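Local coordinates for protein 3-isopropylmalate dehydratase small subunit (PDB 3Q3W) that is the small subunit of isopropylmalate isomerase, the enzyme that interconverts 2-isopropylmalate and 3-isopropylmalate through 2-isopropylmaleate, at residues Q5-H10 against I100-I104. Sequence-based numbering, arbitrary orientation.
Sequences QKFIIH and IRAII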
loop_
_atom_site.group_PDB
_atom_site.type_symbol
_atom_site.label_atom_id
_atom_site.label_comp_id
_atom_site.label_asym_id
_atom_site.label_seq_id
_atom_site.Cartn_x
_atom_site.Cartn_y
_atom_site.Cartn_z
ATOM N N GLN A 5 13.310 3.446 3.349
ATOM C CA GLN A 5 12.982 4.768 3.762
ATOM C C GLN A 5 12.469 4.675 5.192
ATOM O O GLN A 5 11.748 3.761 5.527
ATOM C CB GLN A 5 11.900 5.273 2.846
ATOM C CG GLN A 5 11.764 6.729 2.858
ATOM C CD GLN A 5 10.680 7.184 1.911
ATOM O OE1 GLN A 5 10.465 6.595 0.826
ATOM N NE2 GLN A 5 9.976 8.209 2.315
ATOM N N LYS A 6 12.833 5.637 6.015
ATOM C CA LYS A 6 12.359 5.687 7.391
ATOM C C LYS A 6 10.840 5.802 7.515
ATOM O O LYS A 6 10.213 6.595 6.811
ATOM C CB LYS A 6 13.033 6.854 8.063
ATOM C CG LYS A 6 12.891 6.901 9.514
ATOM C CD LYS A 6 13.800 7.996 10.108
ATOM C CE LYS A 6 15.272 7.821 9.700
ATOM N NZ LYS A 6 16.166 8.485 10.650
ATOM N N PHE A 7 10.241 4.995 8.392
ATOM C CA PHE A 7 8.831 5.166 8.772
ATOM C C PHE A 7 8.740 5.207 10.307
ATOM O O PHE A 7 9.107 4.255 10.979
ATOM C CB PHE A 7 8.012 4.029 8.194
ATOM C CG PHE A 7 6.508 4.231 8.258
ATOM C CD1 PHE A 7 5.757 4.144 7.122
ATOM C CD2 PHE A 7 5.849 4.398 9.466
ATOM C CE1 PHE A 7 4.382 4.264 7.140
ATOM C CE2 PHE A 7 4.480 4.520 9.502
ATOM C CZ PHE A 7 3.731 4.454 8.313
ATOM N N ILE A 8 8.313 6.343 10.842
ATOM C CA ILE A 8 8.121 6.532 12.291
ATOM C C ILE A 8 6.622 6.826 12.443
ATOM O O ILE A 8 5.847 5.952 12.781
ATOM C CB ILE A 8 9.024 7.661 12.804
ATOM C CG1 ILE A 8 10.491 7.323 12.506
ATOM C CG2 ILE A 8 8.840 7.909 14.352
ATOM C CD1 ILE A 8 11.482 8.428 12.903
ATOM N N ILE A 9 6.230 8.036 12.039
ATOM C CA ILE A 9 4.848 8.520 12.087
ATOM C C ILE A 9 4.532 8.965 10.673
ATOM O O ILE A 9 5.319 9.672 10.091
ATOM C CB ILE A 9 4.706 9.773 12.990
ATOM C CG1 ILE A 9 5.320 9.569 14.389
ATOM C CG2 ILE A 9 3.245 10.208 13.092
ATOM C CD1 ILE A 9 4.411 8.912 15.450
ATOM N N HIS A 10 3.399 8.547 10.122
ATOM C CA HIS A 10 2.950 9.043 8.817
ATOM C C HIS A 10 1.447 9.327 8.831
ATOM O O HIS A 10 0.655 8.519 9.284
ATOM C CB HIS A 10 3.271 8.030 7.719
ATOM C CG HIS A 10 2.761 8.421 6.374
ATOM N ND1 HIS A 10 3.369 9.385 5.597
ATOM C CD2 HIS A 10 1.664 8.017 5.683
ATOM C CE1 HIS A 10 2.683 9.538 4.480
ATOM N NE2 HIS A 10 1.636 8.730 4.518
ATOM N N ILE A 100 2.952 5.243 -2.111
ATOM C CA ILE A 100 2.331 4.498 -1.021
ATOM C C ILE A 100 3.341 4.150 0.068
ATOM O O ILE A 100 4.378 3.527 -0.185
ATOM C CB ILE A 100 1.665 3.197 -1.511
ATOM C CG1 ILE A 100 0.647 3.494 -2.597
ATOM C CG2 ILE A 100 1.040 2.401 -0.309
ATOM C CD1 ILE A 100 -0.389 4.545 -2.221
ATOM N N ARG A 101 3.048 4.568 1.298
ATOM C CA ARG A 101 3.948 4.350 2.426
ATOM C C ARG A 101 3.496 3.171 3.322
ATOM O O ARG A 101 4.307 2.560 4.039
ATOM C CB ARG A 101 4.013 5.638 3.223
ATOM C CG ARG A 101 4.666 6.782 2.478
ATOM C CD ARG A 101 6.175 6.643 2.439
ATOM N NE ARG A 101 6.812 7.210 3.631
ATOM C CZ ARG A 101 7.670 6.596 4.445
ATOM N NH1 ARG A 101 8.138 7.267 5.478
ATOM N NH2 ARG A 101 8.072 5.340 4.260
ATOM N N ALA A 102 2.195 2.858 3.303
ATOM C CA ALA A 102 1.624 1.792 4.149
ATOM C C ALA A 102 0.397 1.180 3.497
ATOM O O ALA A 102 -0.351 1.873 2.777
ATOM C CB ALA A 102 1.274 2.322 5.525
ATOM N N ILE A 103 0.192 -0.109 3.737
ATOM C CA ILE A 103 -1.021 -0.798 3.337
ATOM C C ILE A 103 -1.652 -1.453 4.568
ATOM O O ILE A 103 -0.959 -2.101 5.336
ATOM C CB ILE A 103 -0.735 -1.858 2.295
ATOM C CG1 ILE A 103 -0.060 -1.222 1.061
ATOM C CG2 ILE A 103 -2.012 -2.591 1.929
ATOM C CD1 ILE A 103 0.690 -2.237 0.250
ATOM N N ILE A 104 -2.955 -1.257 4.751
ATOM C CA ILE A 104 -3.728 -1.881 5.796
ATOM C C ILE A 104 -4.564 -2.964 5.125
ATOM O O ILE A 104 -5.283 -2.687 4.151
ATOM C CB ILE A 104 -4.622 -0.817 6.489
ATOM C CG1 ILE A 104 -3.735 0.235 7.159
ATOM C CG2 ILE A 104 -5.571 -1.455 7.526
ATOM C CD1 ILE A 104 -4.440 1.445 7.596
#
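Arg-101 reaches from just before strand 102-105 to the N-terminal arm that leads into strand 9-17, a side-chain bridge within the aconitase C-terminal (swivel) domain fold of LeuD. Strand 73-78 lies between these two strands in the mixed sheet; the nearest CA atoms, those of His-10 and Arg-101, are still 8.0 Å apart, and the long side chain of Arg-101 spans much of the gap. Arginine suits the place because its aliphatic part and its flat polar end do different work. The aliphatic part lies over one face of the His-10 imidazole: Arg-101 CB sits 4.1 Å from the ring centroid and only 10° off the normal, a CH-pi contact. His-10 NE2 is hydrogen-bonded to Ser-74 OG on the intervening strand, a bond that would limit rotation of the ring. Bends at chi2 and chi3 then turn the chain of Arg-101 toward the arm. There the Gln-5 amide stacks on one face of the guanidinium, its plane tilted 19°, with NE2 3.5 Å from Arg-101 CZ; Phe-7 CD1 lies over the opposite face, off toward the rim, 3.9 Å from Arg-101 NH2. Phenylalanine fits this buried corner, where its CE1 meets Ala-102 CB at 4.0 Å and the ring also packs on Leu-122 and Ile-148. The ring edge faces the backbone oxygen of Arg-101. Between Gln-5 and Phe-7, the carbonyl of Lys-6 accepts a hydrogen bond near the guanidinium plane, from Arg-101 NH1 to Lys-6 O, 2.6 Å long with an N-H...O angle of 156°.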